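Long-range contacts in irisin (Homo sapiens, PDB 4LSD), which probably acts as an exercise-induced muscle hormone that promotes browning of white fat, and forms a dimer through its fibronectin type III domain: residues V30-A35 with Q75-I79; S22-D28 with T55-C59. Residues are numbered along the deposited sequence.

Interaction 1. Residues V30-A35 with Q75-I79; sequences VVIGFA and QAISI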
ATOM      1  N   VAL A  30       2.584   8.156  21.050  1.00 52.40           N
ATOM      2  CA  VAL A  30       1.655   8.946  20.248  1.00 49.50           C
ATOM      3  C   VAL A  30       1.378   8.430  18.824  1.00 48.38           C
ATOM      4  O   VAL A  30       0.324   8.711  18.245  1.00 48.06           O
ATOM      5  CB  VAL A  30       2.181  10.412  20.197  1.00 50.99           C
ATOM      6  CG1 VAL A  30       1.508  11.203  19.103  1.00 58.16           C
ATOM      7  CG2 VAL A  30       1.940  11.091  21.542  1.00 46.40           C
ATOM      8  N   VAL A  31       2.324   7.678  18.272  1.00 44.73           N
ATOM      9  CA  VAL A  31       2.225   7.154  16.917  1.00 42.80           C
ATOM     10  C   VAL A  31       1.328   5.933  16.757  1.00 42.76           C
ATOM     11  O   VAL A  31       1.625   4.862  17.274  1.00 40.71           O
ATOM     12  CB  VAL A  31       3.645   6.857  16.364  1.00 40.54           C
ATOM     13  CG1 VAL A  31       3.570   6.147  15.031  1.00 36.16           C
ATOM     14  CG2 VAL A  31       4.400   8.182  16.193  1.00 42.73           C
ATOM     15  N   ILE A  32       0.234   6.108  16.023  1.00 43.43           N
ATOM     16  CA  ILE A  32      -0.727   5.035  15.782  1.00 42.03           C
ATOM     17  C   ILE A  32      -0.650   4.440  14.379  1.00 43.06           C
ATOM     18  O   ILE A  32      -1.296   3.432  14.093  1.00 45.08           O
ATOM     19  CB  ILE A  32      -2.171   5.532  16.010  1.00 40.38           C
ATOM     20  CG1 ILE A  32      -2.591   6.515  14.907  1.00 37.12           C
ATOM     21  CG2 ILE A  32      -2.258   6.205  17.373  1.00 33.14           C
ATOM     22  CD1 ILE A  32      -3.988   7.087  15.099  1.00 28.61           C
ATOM     23  N   GLY A  33       0.144   5.052  13.510  1.00 39.94           N
ATOM     24  CA  GLY A  33       0.248   4.551  12.156  1.00 41.62           C
ATOM     25  C   GLY A  33       1.331   5.219  11.337  1.00 40.56           C
ATOM     26  O   GLY A  33       2.204   5.911  11.864  1.00 42.11           O
ATOM     27  N   PHE A  34       1.265   5.017  10.030  1.00 40.89           N
ATOM     28  CA  PHE A  34       2.254   5.586   9.138  1.00 40.40           C
ATOM     29  C   PHE A  34       1.737   5.708   7.712  1.00 39.38           C
ATOM     30  O   PHE A  34       0.809   5.011   7.314  1.00 38.05           O
ATOM     31  CB  PHE A  34       3.474   4.687   9.116  1.00 37.47           C
ATOM     32  CG  PHE A  34       3.281   3.431   8.308  1.00 34.10           C
ATOM     33  CD1 PHE A  34       3.473   3.438   6.926  1.00 35.47           C
ATOM     34  CD2 PHE A  34       2.901   2.242   8.924  1.00 34.99           C
ATOM     35  CE1 PHE A  34       3.292   2.284   6.171  1.00 32.18           C
ATOM     36  CE2 PHE A  34       2.715   1.076   8.178  1.00 31.25           C
ATOM     37  CZ  PHE A  34       2.912   1.096   6.799  1.00 38.88           C
ATOM     38  N   ALA A  35       2.357   6.590   6.938  1.00 40.60           N
ATOM     39  CA  ALA A  35       2.000   6.759   5.536  1.00 37.46           C
ATOM     40  C   ALA A  35       3.312   6.752   4.775  1.00 36.62           C
ATOM     41  O   ALA A  35       4.260   7.440   5.148  1.00 42.20           O
ATOM     42  CB  ALA A  35       1.268   8.065   5.316  1.00 32.37           C
ATOM     43  N   GLN A  75       6.065   8.908   6.844  1.00 45.52           N
ATOM     44  CA  GLN A  75       5.422   9.934   7.662  1.00 42.30           C
ATOM     45  C   GLN A  75       4.778   9.215   8.848  1.00 44.53           C
ATOM     46  O   GLN A  75       4.380   8.060   8.725  1.00 47.43           O
ATOM     47  CB  GLN A  75       4.347  10.657   6.856  1.00 41.80           C
ATOM     48  CG  GLN A  75       3.453  11.539   7.699  1.00 48.13           C
ATOM     49  CD  GLN A  75       2.284  12.074   6.910  1.00 46.90           C
ATOM     50  OE1 GLN A  75       2.097  13.282   6.797  1.00 53.77           O
ATOM     51  NE2 GLN A  75       1.491  11.172   6.350  1.00 47.55           N
ATOM     52  N   ALA A  76       4.673   9.873   9.996  1.00 41.52           N
ATOM     53  CA  ALA A  76       4.072   9.228  11.153  1.00 38.41           C
ATOM     54  C   ALA A  76       2.700   9.815  11.452  1.00 42.82           C
ATOM     55  O   ALA A  76       2.519  11.032  11.445  1.00 48.14           O
ATOM     56  CB  ALA A  76       4.982   9.364  12.363  1.00 34.24           C
ATOM     57  N   ILE A  77       1.737   8.938  11.725  1.00 43.28           N
ATOM     58  CA  ILE A  77       0.366   9.356  12.004  1.00 41.26           C
ATOM     59  C   ILE A  77       0.068   9.305  13.492  1.00 38.03           C
ATOM     60  O   ILE A  77       0.384   8.329  14.161  1.00 39.09           O
ATOM     61  CB  ILE A  77      -0.670   8.435  11.318  1.00 42.03           C
ATOM     62  CG1 ILE A  77      -0.267   8.152   9.869  1.00 38.28           C
ATOM     63  CG2 ILE A  77      -2.053   9.072  11.388  1.00 33.24           C
ATOM     64  CD1 ILE A  77      -0.457   9.301   8.939  1.00 40.76           C
ATOM     65  N   SER A  78      -0.564  10.352  13.997  1.00 39.95           N
ATOM     66  CA  SER A  78      -0.941  10.430  15.401  1.00 42.51           C
ATOM     67  C   SER A  78      -2.461  10.503  15.411  1.00 42.83           C
ATOM     68  O   SER A  78      -3.075  10.603  14.350  1.00 39.18           O
ATOM     69  CB  SER A  78      -0.346  11.690  16.024  1.00 49.55           C
ATOM     70  OG  SER A  78      -1.177  12.189  17.052  1.00 62.90           O
ATOM     71  N   ILE A  79      -3.077  10.453  16.588  1.00 42.02           N
ATOM     72  CA  ILE A  79      -4.535  10.541  16.652  1.00 47.04           C
ATOM     73  C   ILE A  79      -4.935  12.004  16.443  1.00 52.75           C
ATOM     74  O   ILE A  79      -6.047  12.304  16.014  1.00 54.14           O
ATOM     75  CB  ILE A  79      -5.094  10.076  18.018  1.00 46.68           C
ATOM     76  CG1 ILE A  79      -6.617   9.949  17.946  1.00 43.80           C
ATOM     77  CG2 ILE A  79      -4.764  11.100  19.104  1.00 53.82           C
ATOM     78  CD1 ILE A  79      -7.081   8.782  17.118  1.00 40.02           C
TER
HETATM   79  O   HOH W   1      -2.004   9.399  19.024  1.00 44.11           O
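Val30 starts the first segment just ahead of the paired region. Its carbonyl O takes a hydrogen bond from water 1 (2.5 Å), and the same water accepts one from Ile79 N (2.9 Å), so the water bridges the two segments where they part. Val30 CG1 also lies 3.5 Å from Ser78 OG, which accepts a hydrogen bond from the backbone N of Gln80. Val31 adds an apolar contact, CG2 to Ala76 CB at 4.1 Å, and a CA-H...O contact from its CA to Ile77 O at 3.5 Å. Ile32 and Gly33 then share one partner. Ile32 N donates to Ile77 O at 2.9 Å, and Gly33 N makes a weak second bond to the same oxygen at 3.3 Å. Two residues opposite one make a classic beta bulge. Ile32 CD1 reaches Ile79 CD1 at 4.1 Å. Past the bulge the pairing is regular: Gly33 O accepts from Ile77 N at 3.1 Å. Phe34 and Ala76 form a non-hydrogen-bonded pair with both side chains on one face, where the Phe34 ring meets Trp23. Ala35 forms a hydrogen-bonded pair with Gln75, N to Gln75 O at 3.1 Å and O to Gln75 N at 2.9 Å. Its CB lies 4.2 Å from Ile77 CD1 on the other face. Strand 31-40 also pairs with strand 46-52, and strand 69-78 with strand 89-92, so this contact joins the two central strands of the four-stranded sheet. Such antiparallel pairing, here with a bulge near one end, belongs to the beta-sandwich of a fibronectin type III domain.

Interaction 2. Residues S22-D28 with T55-C59; sequences SWDVLED and TTRSC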
ATOM      1  N   SER A  22      12.140   0.328   7.126  1.00 40.92           N
ATOM      2  CA  SER A  22      12.002   0.395   8.584  1.00 43.08           C
ATOM      3  C   SER A  22      12.294   1.803   9.053  1.00 42.42           C
ATOM      4  O   SER A  22      12.951   2.575   8.356  1.00 45.07           O
ATOM      5  CB  SER A  22      12.986  -0.547   9.282  1.00 44.59           C
ATOM      6  OG  SER A  22      12.975  -1.830   8.694  1.00 58.04           O
ATOM      7  N   TRP A  23      11.830   2.128  10.251  1.00 38.92           N
ATOM      8  CA  TRP A  23      12.057   3.449  10.798  1.00 40.63           C
ATOM      9  C   TRP A  23      11.820   3.430  12.281  1.00 41.48           C
ATOM     10  O   TRP A  23      11.425   2.412  12.849  1.00 40.34           O
ATOM     11  CB  TRP A  23      11.110   4.462  10.163  1.00 38.36           C
ATOM     12  CG  TRP A  23       9.654   4.165  10.432  1.00 37.58           C
ATOM     13  CD1 TRP A  23       8.900   4.579  11.499  1.00 34.65           C
ATOM     14  CD2 TRP A  23       8.797   3.359   9.627  1.00 39.42           C
ATOM     15  NE1 TRP A  23       7.624   4.070  11.404  1.00 36.62           N
ATOM     16  CE2 TRP A  23       7.537   3.311  10.263  1.00 40.76           C
ATOM     17  CE3 TRP A  23       8.975   2.657   8.428  1.00 44.71           C
ATOM     18  CZ2 TRP A  23       6.457   2.598   9.734  1.00 37.46           C
ATOM     19  CZ3 TRP A  23       7.904   1.947   7.900  1.00 38.01           C
ATOM     20  CH2 TRP A  23       6.662   1.918   8.558  1.00 38.86           C
ATOM     21  N   ASP A  24      12.070   4.575  12.902  1.00 40.05           N
ATOM     22  CA  ASP A  24      11.852   4.745  14.325  1.00 44.32           C
ATOM     23  C   ASP A  24      11.152   6.066  14.447  1.00 44.27           C
ATOM     24  O   ASP A  24      11.186   6.888  13.528  1.00 42.57           O
ATOM     25  CB  ASP A  24      13.154   4.848  15.116  1.00 47.03           C
ATOM     26  CG  ASP A  24      14.023   3.650  14.960  1.00 59.55           C
ATOM     27  OD1 ASP A  24      13.535   2.528  15.208  1.00 60.47           O
ATOM     28  OD2 ASP A  24      15.204   3.846  14.597  1.00 63.92           O
ATOM     29  N   VAL A  25      10.512   6.261  15.587  1.00 42.34           N
ATOM     30  CA  VAL A  25       9.828   7.504  15.855  1.00 48.80           C
ATOM     31  C   VAL A  25      10.358   7.938  17.205  1.00 53.16           C
ATOM     32  O   VAL A  25      10.941   7.133  17.929  1.00 56.87           O
ATOM     33  CB  VAL A  25       8.299   7.313  15.919  1.00 49.78           C
ATOM     34  CG1 VAL A  25       7.784   6.860  14.572  1.00 50.27           C
ATOM     35  CG2 VAL A  25       7.944   6.311  16.994  1.00 49.78           C
ATOM     36  N   LEU A  26      10.186   9.213  17.530  1.00 55.56           N
ATOM     37  CA  LEU A  26      10.660   9.732  18.806  1.00 54.35           C
ATOM     38  C   LEU A  26       9.628   9.480  19.904  1.00 56.93           C
ATOM     39  O   LEU A  26       9.983   9.152  21.034  1.00 61.91           O
ATOM     40  CB  LEU A  26      10.945  11.234  18.689  1.00 52.36           C
ATOM     41  CG  LEU A  26      12.244  11.725  18.041  1.00 56.17           C
ATOM     42  CD1 LEU A  26      12.847  10.669  17.134  1.00 53.16           C
ATOM     43  CD2 LEU A  26      11.934  12.992  17.252  1.00 57.34           C
ATOM     44  N   GLU A  27       8.349   9.605  19.561  1.00 56.11           N
ATOM     45  CA  GLU A  27       7.277   9.409  20.533  1.00 57.43           C
ATOM     46  C   GLU A  27       6.431   8.155  20.293  1.00 58.31           C
ATOM     47  O   GLU A  27       5.339   8.239  19.736  1.00 57.97           O
ATOM     48  CB  GLU A  27       6.365  10.632  20.520  1.00 59.38           C
ATOM     49  CG  GLU A  27       7.126  11.941  20.395  1.00 63.16           C
ATOM     50  CD  GLU A  27       6.635  12.790  19.235  1.00 68.43           C
ATOM     51  OE1 GLU A  27       5.756  13.659  19.452  1.00 68.63           O
ATOM     52  OE2 GLU A  27       7.121  12.573  18.102  1.00 64.31           O
ATOM     53  N   ASP A  28       6.913   6.999  20.730  1.00 56.24           N
ATOM     54  CA  ASP A  28       6.164   5.763  20.537  1.00 56.83           C
ATOM     55  C   ASP A  28       4.770   5.802  21.169  1.00 58.28           C
ATOM     56  O   ASP A  28       3.866   5.107  20.724  1.00 63.58           O
ATOM     57  CB  ASP A  28       6.944   4.582  21.110  1.00 54.66           C
ATOM     58  CG  ASP A  28       8.341   4.459  20.519  1.00 65.18           C
ATOM     59  OD1 ASP A  28       8.487   3.931  19.394  1.00 61.38           O
ATOM     60  OD2 ASP A  28       9.301   4.902  21.187  1.00 74.76           O
ATOM     61  N   THR A  55       1.236  -1.021  15.579  1.00 40.77           N
ATOM     62  CA  THR A  55       2.444  -0.631  16.300  1.00 42.99           C
ATOM     63  C   THR A  55       3.659  -0.910  15.423  1.00 39.37           C
ATOM     64  O   THR A  55       4.790  -0.769  15.863  1.00 43.13           O
ATOM     65  CB  THR A  55       2.614  -1.418  17.638  1.00 43.77           C
ATOM     66  OG1 THR A  55       2.381  -2.814  17.414  1.00 36.83           O
ATOM     67  CG2 THR A  55       1.676  -0.895  18.703  1.00 44.71           C
ATOM     68  N   THR A  56       3.412  -1.302  14.176  1.00 34.17           N
ATOM     69  CA  THR A  56       4.483  -1.643  13.241  1.00 35.56           C
ATOM     70  C   THR A  56       5.512  -0.552  12.965  1.00 35.53           C
ATOM     71  O   THR A  56       5.218   0.644  13.038  1.00 37.02           O
ATOM     72  CB  THR A  56       3.895  -2.119  11.886  1.00 41.66           C
ATOM     73  OG1 THR A  56       4.903  -2.817  11.148  1.00 41.15           O
ATOM     74  CG2 THR A  56       3.387  -0.940  11.055  1.00 36.20           C
ATOM     75  N   ARG A  57       6.731  -0.982  12.656  1.00 36.47           N
ATOM     76  CA  ARG A  57       7.818  -0.061  12.343  1.00 36.24           C
ATOM     77  C   ARG A  57       8.487  -0.454  11.015  1.00 41.97           C
ATOM     78  O   ARG A  57       9.631  -0.086  10.739  1.00 46.63           O
ATOM     79  CB  ARG A  57       8.842  -0.035  13.486  1.00 32.71           C
ATOM     80  CG  ARG A  57       8.330   0.623  14.785  1.00 29.49           C
ATOM     81  CD  ARG A  57       8.203   2.143  14.674  1.00 34.76           C
ATOM     82  NE  ARG A  57       7.646   2.753  15.883  1.00 39.39           N
ATOM     83  CZ  ARG A  57       6.353   2.759  16.212  1.00 41.89           C
ATOM     84  NH1 ARG A  57       5.453   2.189  15.422  1.00 41.00           N
ATOM     85  NH2 ARG A  57       5.951   3.338  17.340  1.00 31.08           N
ATOM     86  N   SER A  58       7.767  -1.215  10.198  1.00 38.75           N
ATOM     87  CA  SER A  58       8.276  -1.612   8.895  1.00 40.88           C
ATOM     88  C   SER A  58       7.132  -1.853   7.930  1.00 41.90           C
ATOM     89  O   SER A  58       6.012  -2.179   8.318  1.00 42.69           O
ATOM     90  CB  SER A  58       9.175  -2.851   8.985  1.00 40.18           C
ATOM     91  OG  SER A  58       8.533  -3.915   9.649  1.00 49.36           O
ATOM     92  N   CYS A  59       7.437  -1.667   6.659  1.00 42.49           N
ATOM     93  CA  CYS A  59       6.462  -1.822   5.616  1.00 37.99           C
ATOM     94  C   CYS A  59       7.140  -2.406   4.392  1.00 39.44           C
ATOM     95  O   CYS A  59       8.143  -1.876   3.926  1.00 40.79           O
ATOM     96  CB  CYS A  59       5.883  -0.454   5.292  1.00 35.21           C
ATOM     97  SG  CYS A  59       4.827  -0.429   3.854  1.00 44.30           S
TER
HETATM   98  O   HOH W   2      10.468   3.378  17.194  1.00 53.10           O
HETATM   99  O   HOH W   3       3.619   3.464  18.820  1.00 37.89           O
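This is an antiparallel contact between the middle strand 19-24 and the outer strand 58-61 of the three-stranded sheet, extended past the strand ends by an arginine that reaches the turn after strand 19-24. Ser22 and Ser58 form a non-hydrogen-bonded pair, with CA atoms 4.2 Å apart and side chains on the same face. Next to it, Arg57 O accepts a hydrogen bond from Trp23 N at 3.2 Å and a CA-H...O contact from Ser22 CA, also at 3.2 Å. The Trp23 side chain turns under the second segment. Arg57 O and Ser58 N lie over one face of its ring, and its CZ3 is 4.1 Å from Cys59 CB. Beyond the strand, the Arg57 side chain runs alongside Trp23 and Val25. Trp23 NE1 is 3.8 Å from Arg57 CD, and Val25 CG1 lies over one face of the guanidinium. Arg57 NH1 donates to Thr56 O at 2.9 Å, which ties the side chain back to its own segment. Arg57 NH2 meets Asp28 OD1 at 3.3 Å in a salt bridge whose hydrogen bond is weak. Two waters add to it. Water 2 links Arg57 NE to Asp28 OD1, and water 3 links Arg57 NH2 to Asp28 O. The long direct bond and the two water bridges imply a partly hydrated ion pair, one that joins the turn to the second segment by polar links while Trp23 and Val25 give the arginine side chain apolar neighbours.

In the fold
Interactions 1 and 2 belong to the two facing sheets of one beta-sandwich, and their centres are 9 Å apart. Phe34 is the main bridge between them. Its CG packs 3.6 Å from Trp23 CZ2, its CE2 3.6 Å from Thr56 CG2, and its CZ 3.7 Å from Cys59 CB. A further contact joins Val31 CG2 to Val25 CG1 at 4.0 Å. The segments alternate along the chain, so each sheet takes strands from both halves. No other chain of the dimer touches either contact. Arg47, which is required for dimerization, is about 10 Å from Phe34 and about 8 Å from Cys59, measured between side chains.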